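Local coordinates for periplasmic binding protein/LacI transcriptional regulator (Burkholderia graminis C4D1M, PDB 5HQJ) that binds D-arabinose in the cleft between its two lobes and probably serves as the sugar-capturing component of an ABC transporter, at residues V112-S117 / S122-Y127; S71-I76 / I88-N93. One frame throughout, in Å; residues are numbered along the deposited sequence.

Following the chain from the N terminus, helix 71-82 opens contact 2, which closes when the chain returns as strand 87-90 and its C-terminal loop; helix and strand are thereby tied together across eleven residues that include the rest of the helix. After helix 99-106 the chain enters strand 111-115, and contact 1 closes the tight loop to residues 122-127, which lead into strand 127-129. The two contacts stand in series, neither nested nor crossed, with centres about 11 Å apart. They meet because strands 87-90 and 111-115 are neighbours in one parallel sheet. At the sugar end of these strands Ser91 OG probably hydrogen-bonds Asp116 OD2, and Val92 N probably bonds Ser117 O.

Contact 1 (V112-S117 / S122-Y127); sequences VLTYDS and SGRSMY. With 64K (alpha-D-arabinopyranose), chain B.
The Tyr127 ring meets the 112-117 segment with its rim: Thr114 OG1 and the carbonyl carbon of Asp116 lie in the ring plane, the former 3.7 Å from CD1. CG stands anti to the backbone N of Tyr127 (chi1 164°), which carries the ring along the other segment until OH comes 3.3 Å from Asp116 O, while this hydroxyl hydrogen-bonds the backbone O of Thr130. The Arg124 guanidinium has Met126 C and Tyr127 N over one face, both offset to its rim; the side chain, bent at chi2, lays the group beside the backbone of these two residues. Arg124 CG packs 3.7 Å from Thr114 OG1, the two side chains crossing at about a right angle. Asp118, in the intervening loop, takes a salt bridge from Arg124 NH2 and hydrogen-bonds Thr114 OG1, joining both sides of the contact.

Two backbone bonds set the spacing: Ser125 N to Val112 O (2.8 Å, nearly linear at 178°) and Thr114 N to Met126 O (3.0 Å). Leu113 CB rests 3.9 Å from CG of Met126, here selenomethionine. Beyond the strand, Asp116 turns its carboxylate to the sugar and accepts one hydroxyl on each oxygen, O2 on OD1 and O1 on OD2, both at 2.6 Å. Parallel strand pairing that leads to a sugar-binding carboxylate at the C-terminal ends of the strands is characteristic of the interlobe cleft of periplasmic sugar-binding proteins.

Contact 2 (S71-I76 / I88-N93); sequences STQVQI and IAISVN
Gln73 reaches from helix 71-82 to the backbone just past strand 87-90 and donates an N-H of NE2 to Ser91 O, at 2.9 Å and an N-H...O angle of 161°. The acceptor lies close to the plane of the glutamine amide, whereas the donor is tilted 26° from the carbonyl plane of Ser91. Ile90 supplies the apolar half of the first shell: its CD1 lies over one face of the amide, 3.5 Å from Gln73 CD, and its CG1 lies 3.7 Å from NE2. On the strand side CG1 is anti to the backbone N (chi1 -179°), extending the isoleucine toward the helix. Gln73 OE1 lies beside the loop after the strand, in packing contact 3.8 Å from Val92 CA and 3.6 Å from Asn93 N.

Farther out, Gln73 and Ile90 both pack on Ile34 of the adjoining strand 30-34, and NE2 has a second, weak hydrogen bond to Pro35 O. Met102 of helix 99-106 also touches Ile90. Asn93 is held by its ND2 bond to Lys36 O, which joins the loops following two neighbouring strands; Lys36 itself belongs to the arabinose pocket. The helix-to-sheet packing thus includes a buried polar link: one side-chain amide satisfies the main-chain carbonyl of Ser91, whose hydroxyl in turn bonds Asp116, so two hydrogen bonds, joined through Ser91, lead from the helix to the sugar-binding carboxylate.

Contact 1 (V112-S117 / S122-Y127)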
ATOM      1  N   VAL A 112       2.894 -18.721   7.846  1.00 27.88           N
ATOM      2  CA  VAL A 112       3.037 -17.719   6.814  1.00 26.93           C
ATOM      3  C   VAL A 112       1.749 -16.927   6.691  1.00 25.10           C
ATOM      4  O   VAL A 112       0.669 -17.500   6.604  1.00 29.15           O
ATOM      5  CB  VAL A 112       3.402 -18.358   5.463  1.00 28.72           C
ATOM      6  CG1 VAL A 112       3.501 -17.305   4.383  1.00 29.72           C
ATOM      7  CG2 VAL A 112       4.728 -19.120   5.582  1.00 35.58           C
ATOM      8  N   LEU A 113       1.882 -15.609   6.675  1.00 23.38           N
ATOM      9  CA  LEU A 113       0.757 -14.758   6.379  1.00 24.37           C
ATOM     10  C   LEU A 113       1.195 -13.566   5.548  1.00 22.21           C
ATOM     11  O   LEU A 113       2.401 -13.272   5.412  1.00 21.40           O
ATOM     12  CB  LEU A 113       0.077 -14.301   7.675  1.00 23.89           C
ATOM     13  CG  LEU A 113       0.823 -13.390   8.668  1.00 23.91           C
ATOM     14  CD1 LEU A 113       0.827 -11.918   8.234  1.00 26.70           C
ATOM     15  CD2 LEU A 113       0.211 -13.498  10.081  1.00 19.24           C
ATOM     16  N   THR A 114       0.214 -12.882   4.977  1.00 20.05           N
ATOM     17  CA  THR A 114       0.493 -11.668   4.214  1.00 19.90           C
ATOM     18  C   THR A 114      -0.086 -10.444   4.888  1.00 22.50           C
ATOM     19  O   THR A 114      -0.984 -10.570   5.730  1.00 17.71           O
ATOM     20  CB  THR A 114      -0.054 -11.785   2.791  1.00 20.28           C
ATOM     21  OG1 THR A 114      -1.458 -12.083   2.827  1.00 22.78           O
ATOM     22  CG2 THR A 114       0.681 -12.895   2.067  1.00 22.39           C
ATOM     23  N   TYR A 115       0.466  -9.282   4.527  1.00 18.10           N
ATOM     24  CA  TYR A 115      -0.034  -7.977   5.006  1.00 14.87           C
ATOM     25  C   TYR A 115       0.150  -6.981   3.860  1.00 18.46           C
ATOM     26  O   TYR A 115       1.021  -7.165   3.005  1.00 16.45           O
ATOM     27  CB  TYR A 115       0.680  -7.530   6.314  1.00 13.84           C
ATOM     28  CG  TYR A 115       2.084  -7.053   6.093  1.00 14.27           C
ATOM     29  CD1 TYR A 115       3.115  -7.973   5.908  1.00 20.07           C
ATOM     30  CD2 TYR A 115       2.380  -5.707   5.988  1.00 13.38           C
ATOM     31  CE1 TYR A 115       4.400  -7.563   5.649  1.00 19.67           C
ATOM     32  CE2 TYR A 115       3.679  -5.277   5.722  1.00 19.70           C
ATOM     33  CZ  TYR A 115       4.679  -6.223   5.555  1.00 19.71           C
ATOM     34  OH  TYR A 115       5.963  -5.847   5.279  1.00 19.31           O
ATOM     35  N   ASP A 116      -0.732  -5.979   3.821  1.00 19.27           N
ATOM     36  CA  ASP A 116      -0.685  -4.874   2.867  1.00 13.85           C
ATOM     37  C   ASP A 116      -1.036  -5.262   1.437  1.00 16.79           C
ATOM     38  O   ASP A 116      -1.941  -4.672   0.853  1.00 24.05           O
ATOM     39  CB  ASP A 116       0.709  -4.218   2.906  1.00 16.95           C
ATOM     40  CG  ASP A 116       0.864  -3.158   1.864  1.00 22.44           C
ATOM     41  OD1 ASP A 116       0.007  -2.245   1.791  1.00 22.69           O
ATOM     42  OD2 ASP A 116       1.825  -3.277   1.102  1.00 18.32           O
ATOM     43  N   SER A 117      -0.275  -6.212   0.885  1.00 19.85           N
ATOM     44  CA  SER A 117      -0.492  -6.711  -0.478  1.00 24.51           C
ATOM     45  C   SER A 117      -0.453  -8.244  -0.491  1.00 19.51           C
ATOM     46  O   SER A 117       0.563  -8.900  -0.224  1.00 22.58           O
ATOM     47  CB  SER A 117       0.527  -6.147  -1.474  1.00 22.18           C
ATOM     48  OG  SER A 117      -0.065  -6.124  -2.792  1.00 25.00           O
ATOM     49  N   SER A 122      -1.147 -18.551  -2.300  1.00 31.85           N
ATOM     50  CA  SER A 122       0.095 -19.021  -1.675  1.00 43.83           C
ATOM     51  C   SER A 122      -0.112 -19.997  -0.510  1.00 42.91           C
ATOM     52  O   SER A 122       0.844 -20.619  -0.022  1.00 43.13           O
ATOM     53  CB  SER A 122       0.895 -17.827  -1.164  1.00 34.23           C
ATOM     54  OG  SER A 122       0.121 -17.071  -0.240  1.00 33.02           O
ATOM     55  N   GLY A 123      -1.353 -20.120  -0.056  1.00 35.90           N
ATOM     56  CA  GLY A 123      -1.656 -20.960   1.089  1.00 34.30           C
ATOM     57  C   GLY A 123      -1.425 -20.246   2.400  1.00 32.56           C
ATOM     58  O   GLY A 123      -1.462 -20.853   3.474  1.00 30.69           O
ATOM     59  N   ARG A 124      -1.174 -18.945   2.318  1.00 33.82           N
ATOM     60  CA  ARG A 124      -0.947 -18.145   3.521  1.00 30.16           C
ATOM     61  C   ARG A 124      -2.164 -18.281   4.434  1.00 28.45           C
ATOM     62  O   ARG A 124      -3.281 -18.488   3.959  1.00 32.86           O
ATOM     63  CB  ARG A 124      -0.664 -16.681   3.162  1.00 26.54           C
ATOM     64  CG  ARG A 124      -1.879 -15.787   2.939  1.00 24.35           C
ATOM     65  CD  ARG A 124      -2.754 -16.172   1.736  1.00 25.62           C
ATOM     66  NE  ARG A 124      -3.806 -15.170   1.583  1.00 27.04           N
ATOM     67  CZ  ARG A 124      -4.957 -15.160   2.256  1.00 27.09           C
ATOM     68  NH1 ARG A 124      -5.253 -16.125   3.127  1.00 30.30           N
ATOM     69  NH2 ARG A 124      -5.826 -14.176   2.055  1.00 27.23           N
ATOM     70  N   SER A 125      -1.925 -18.188   5.734  1.00 25.33           N
ATOM     71  CA  SER A 125      -2.964 -18.399   6.740  1.00 24.58           C
ATOM     72  C   SER A 125      -4.029 -17.324   6.661  1.00 31.19           C
ATOM     73  O   SER A 125      -5.209 -17.569   6.879  1.00 29.08           O
ATOM     74  CB  SER A 125      -2.359 -18.421   8.149  1.00 24.30           C
ATOM     75  OG  SER A 125      -1.765 -17.177   8.511  1.00 24.45           O
HETATM   76  N   MSE A 126      -3.592 -16.114   6.360  1.00 24.42           N
HETATM   77  CA  MSE A 126      -4.465 -14.968   6.453  1.00 22.44           C
HETATM   78  C   MSE A 126      -3.793 -13.735   5.867  1.00 25.19           C
HETATM   79  O   MSE A 126      -2.569 -13.698   5.724  1.00 23.27           O
HETATM   80  CB  MSE A 126      -4.857 -14.709   7.909  1.00 24.28           C
HETATM   81  CG  MSE A 126      -3.706 -14.309   8.777  1.00 17.71           C
HETATM   82 SE   MSE A 126      -4.159 -14.129  10.675  1.00 34.97          SE
HETATM   83  CE  MSE A 126      -4.938 -12.335  10.622  1.00 24.41           C
ATOM     84  N   TYR A 127      -4.632 -12.760   5.523  1.00 21.21           N
ATOM     85  CA  TYR A 127      -4.243 -11.439   5.044  1.00 16.34           C
ATOM     86  C   TYR A 127      -4.657 -10.349   6.012  1.00 18.64           C
ATOM     87  O   TYR A 127      -5.827 -10.274   6.432  1.00 21.81           O
ATOM     88  CB  TYR A 127      -4.871 -11.186   3.665  1.00 17.18           C
ATOM     89  CG  TYR A 127      -4.859  -9.725   3.216  1.00 18.28           C
ATOM     90  CD1 TYR A 127      -3.714  -9.142   2.715  1.00 25.04           C
ATOM     91  CD2 TYR A 127      -6.005  -8.944   3.282  1.00 21.95           C
ATOM     92  CE1 TYR A 127      -3.716  -7.822   2.312  1.00 16.31           C
ATOM     93  CE2 TYR A 127      -6.004  -7.631   2.891  1.00 18.36           C
ATOM     94  CZ  TYR A 127      -4.851  -7.072   2.392  1.00 21.42           C
ATOM     95  OH  TYR A 127      -4.845  -5.756   1.981  1.00 19.05           O
TER
HETATM   96  O2  64K B 401      -0.237  -0.135   0.258  1.00 16.25           O
HETATM   97  C2  64K B 401       0.787   0.337  -0.681  1.00 23.94           C
HETATM   98  C3  64K B 401       1.091   1.758  -0.333  1.00 16.72           C
HETATM   99  O3  64K B 401       0.031   2.571  -0.785  1.00 17.68           O
HETATM  100  C4  64K B 401       2.344   2.266  -1.038  1.00 25.40           C
HETATM  101  O4  64K B 401       2.150   2.390  -2.459  1.00 27.04           O
HETATM  102  C5  64K B 401       3.447   1.332  -0.822  1.00 16.43           C
HETATM  103  O5  64K B 401       3.099   0.054  -1.411  1.00 16.05           O
HETATM  104  C1  64K B 401       2.022  -0.511  -0.553  1.00 22.94           C
HETATM  105  O1  64K B 401       1.732  -1.779  -1.000  1.00 12.46           O

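Contact 2 (S71-I76 / I88-N93)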
ATOM      1  N   SER A  71      11.379 -12.824  -8.101  1.00 39.46           N
ATOM      2  CA  SER A  71      12.470 -13.740  -7.806  1.00 42.77           C
ATOM      3  C   SER A  71      13.195 -13.311  -6.535  1.00 37.18           C
ATOM      4  O   SER A  71      13.697 -14.143  -5.781  1.00 47.53           O
ATOM      5  CB  SER A  71      13.464 -13.793  -8.971  1.00 41.84           C
ATOM      6  OG  SER A  71      12.903 -13.196 -10.129  1.00 63.44           O
ATOM      7  N   THR A  72      13.262 -12.004  -6.304  1.00 38.26           N
ATOM      8  CA  THR A  72      13.996 -11.480  -5.165  1.00 37.73           C
ATOM      9  C   THR A  72      13.363 -11.918  -3.836  1.00 35.70           C
ATOM     10  O   THR A  72      14.071 -12.198  -2.865  1.00 41.44           O
ATOM     11  CB  THR A  72      14.052  -9.953  -5.179  1.00 45.02           C
ATOM     12  OG1 THR A  72      14.423  -9.474  -6.484  1.00 45.05           O
ATOM     13  CG2 THR A  72      15.054  -9.478  -4.125  1.00 36.34           C
ATOM     14  N   GLN A  73      12.036 -11.983  -3.803  1.00 36.63           N
ATOM     15  CA  GLN A  73      11.340 -12.385  -2.575  1.00 31.50           C
ATOM     16  C   GLN A  73      11.312 -13.904  -2.410  1.00 35.29           C
ATOM     17  O   GLN A  73      11.240 -14.398  -1.296  1.00 34.98           O
ATOM     18  CB  GLN A  73       9.909 -11.819  -2.539  1.00 30.85           C
ATOM     19  CG  GLN A  73       9.794 -10.369  -1.997  1.00 27.96           C
ATOM     20  CD  GLN A  73       8.347  -9.881  -1.928  1.00 26.60           C
ATOM     21  OE1 GLN A  73       7.492 -10.356  -2.656  1.00 27.23           O
ATOM     22  NE2 GLN A  73       8.076  -8.935  -1.033  1.00 24.78           N
ATOM     23  N   VAL A  74      11.403 -14.659  -3.505  1.00 36.99           N
ATOM     24  CA  VAL A  74      11.517 -16.112  -3.372  1.00 36.72           C
ATOM     25  C   VAL A  74      12.842 -16.465  -2.680  1.00 37.50           C
ATOM     26  O   VAL A  74      12.870 -17.279  -1.759  1.00 37.90           O
ATOM     27  CB  VAL A  74      11.411 -16.838  -4.749  1.00 40.35           C
ATOM     28  CG1 VAL A  74      11.539 -18.350  -4.587  1.00 44.34           C
ATOM     29  CG2 VAL A  74      10.086 -16.510  -5.408  1.00 38.05           C
ATOM     30  N   GLN A  75      13.936 -15.838  -3.106  1.00 45.89           N
ATOM     31  CA  GLN A  75      15.235 -16.115  -2.506  1.00 43.01           C
ATOM     32  C   GLN A  75      15.199 -15.876  -1.004  1.00 37.11           C
ATOM     33  O   GLN A  75      15.733 -16.681  -0.232  1.00 46.55           O
ATOM     34  CB  GLN A  75      16.334 -15.259  -3.153  1.00 47.12           C
ATOM     35  CG  GLN A  75      16.832 -15.815  -4.473  1.00 70.04           C
ATOM     36  CD  GLN A  75      17.399 -17.218  -4.332  1.00 72.89           C
ATOM     37  OE1 GLN A  75      18.262 -17.467  -3.486  1.00 72.40           O
ATOM     38  NE2 GLN A  75      16.891 -18.153  -5.139  1.00 65.13           N
ATOM     39  N   ILE A  76      14.536 -14.801  -0.582  1.00 44.04           N
ATOM     40  CA  ILE A  76      14.463 -14.474   0.845  1.00 44.88           C
ATOM     41  C   ILE A  76      13.740 -15.553   1.643  1.00 33.86           C
ATOM     42  O   ILE A  76      14.166 -15.919   2.739  1.00 35.76           O
ATOM     43  CB  ILE A  76      13.765 -13.130   1.087  1.00 42.21           C
ATOM     44  CG1 ILE A  76      14.647 -11.989   0.580  1.00 39.66           C
ATOM     45  CG2 ILE A  76      13.491 -12.941   2.583  1.00 38.31           C
ATOM     46  CD1 ILE A  76      13.981 -10.620   0.610  1.00 36.33           C
ATOM     47  N   ILE A  88       6.833 -16.050   9.001  1.00 26.13           N
ATOM     48  CA  ILE A  88       7.099 -15.105   7.930  1.00 25.38           C
ATOM     49  C   ILE A  88       5.840 -14.310   7.602  1.00 27.69           C
ATOM     50  O   ILE A  88       4.792 -14.888   7.279  1.00 28.80           O
ATOM     51  CB  ILE A  88       7.558 -15.799   6.643  1.00 27.20           C
ATOM     52  CG1 ILE A  88       8.792 -16.660   6.906  1.00 29.13           C
ATOM     53  CG2 ILE A  88       7.807 -14.756   5.551  1.00 28.53           C
ATOM     54  CD1 ILE A  88       9.180 -17.542   5.733  1.00 31.18           C
ATOM     55  N   ALA A  89       5.962 -12.992   7.653  1.00 27.35           N
ATOM     56  CA  ALA A  89       4.926 -12.093   7.159  1.00 20.44           C
ATOM     57  C   ALA A  89       5.501 -11.324   5.984  1.00 27.78           C
ATOM     58  O   ALA A  89       6.627 -10.795   6.054  1.00 21.49           O
ATOM     59  CB  ALA A  89       4.451 -11.135   8.249  1.00 21.05           C
ATOM     60  N   ILE A  90       4.733 -11.274   4.900  1.00 21.91           N
ATOM     61  CA  ILE A  90       5.208 -10.656   3.682  1.00 24.16           C
ATOM     62  C   ILE A  90       4.133  -9.798   3.013  1.00 20.55           C
ATOM     63  O   ILE A  90       2.957 -10.157   2.948  1.00 19.98           O
ATOM     64  CB  ILE A  90       5.735 -11.741   2.698  1.00 23.34           C
ATOM     65  CG1 ILE A  90       6.253 -11.082   1.413  1.00 23.88           C
ATOM     66  CG2 ILE A  90       4.660 -12.810   2.412  1.00 25.90           C
ATOM     67  CD1 ILE A  90       6.871 -12.041   0.397  1.00 26.06           C
ATOM     68  N   SER A  91       4.560  -8.632   2.549  1.00 19.65           N
ATOM     69  CA  SER A  91       3.823  -7.857   1.554  1.00 20.52           C
ATOM     70  C   SER A  91       4.350  -8.193   0.143  1.00 26.39           C
ATOM     71  O   SER A  91       5.536  -7.976  -0.154  1.00 21.81           O
ATOM     72  CB  SER A  91       3.983  -6.364   1.838  1.00 19.94           C
ATOM     73  OG  SER A  91       3.298  -5.608   0.873  1.00 18.87           O
ATOM     74  N   VAL A  92       3.474  -8.704  -0.723  1.00 26.16           N
ATOM     75  CA  VAL A  92       3.876  -9.305  -2.009  1.00 23.79           C
ATOM     76  C   VAL A  92       3.815  -8.348  -3.198  1.00 24.02           C
ATOM     77  O   VAL A  92       2.804  -7.709  -3.456  1.00 26.61           O
ATOM     78  CB  VAL A  92       2.981 -10.512  -2.318  1.00 26.70           C
ATOM     79  CG1 VAL A  92       3.430 -11.208  -3.568  1.00 26.80           C
ATOM     80  CG2 VAL A  92       3.011 -11.472  -1.151  1.00 24.74           C
ATOM     81  N   ASN A  93       4.914  -8.272  -3.943  1.00 31.58           N
ATOM     82  CA  ASN A  93       4.943  -7.402  -5.108  1.00 27.57           C
ATOM     83  C   ASN A  93       4.112  -7.948  -6.265  1.00 28.18           C
ATOM     84  O   ASN A  93       3.373  -7.207  -6.909  1.00 31.02           O
ATOM     85  CB  ASN A  93       6.380  -7.167  -5.560  1.00 26.56           C
ATOM     86  CG  ASN A  93       7.024  -5.958  -4.870  1.00 25.25           C
ATOM     87  OD1 ASN A  93       6.511  -4.828  -4.931  1.00 28.88           O
ATOM     88  ND2 ASN A  93       8.134  -6.191  -4.244  1.00 26.68           N
TER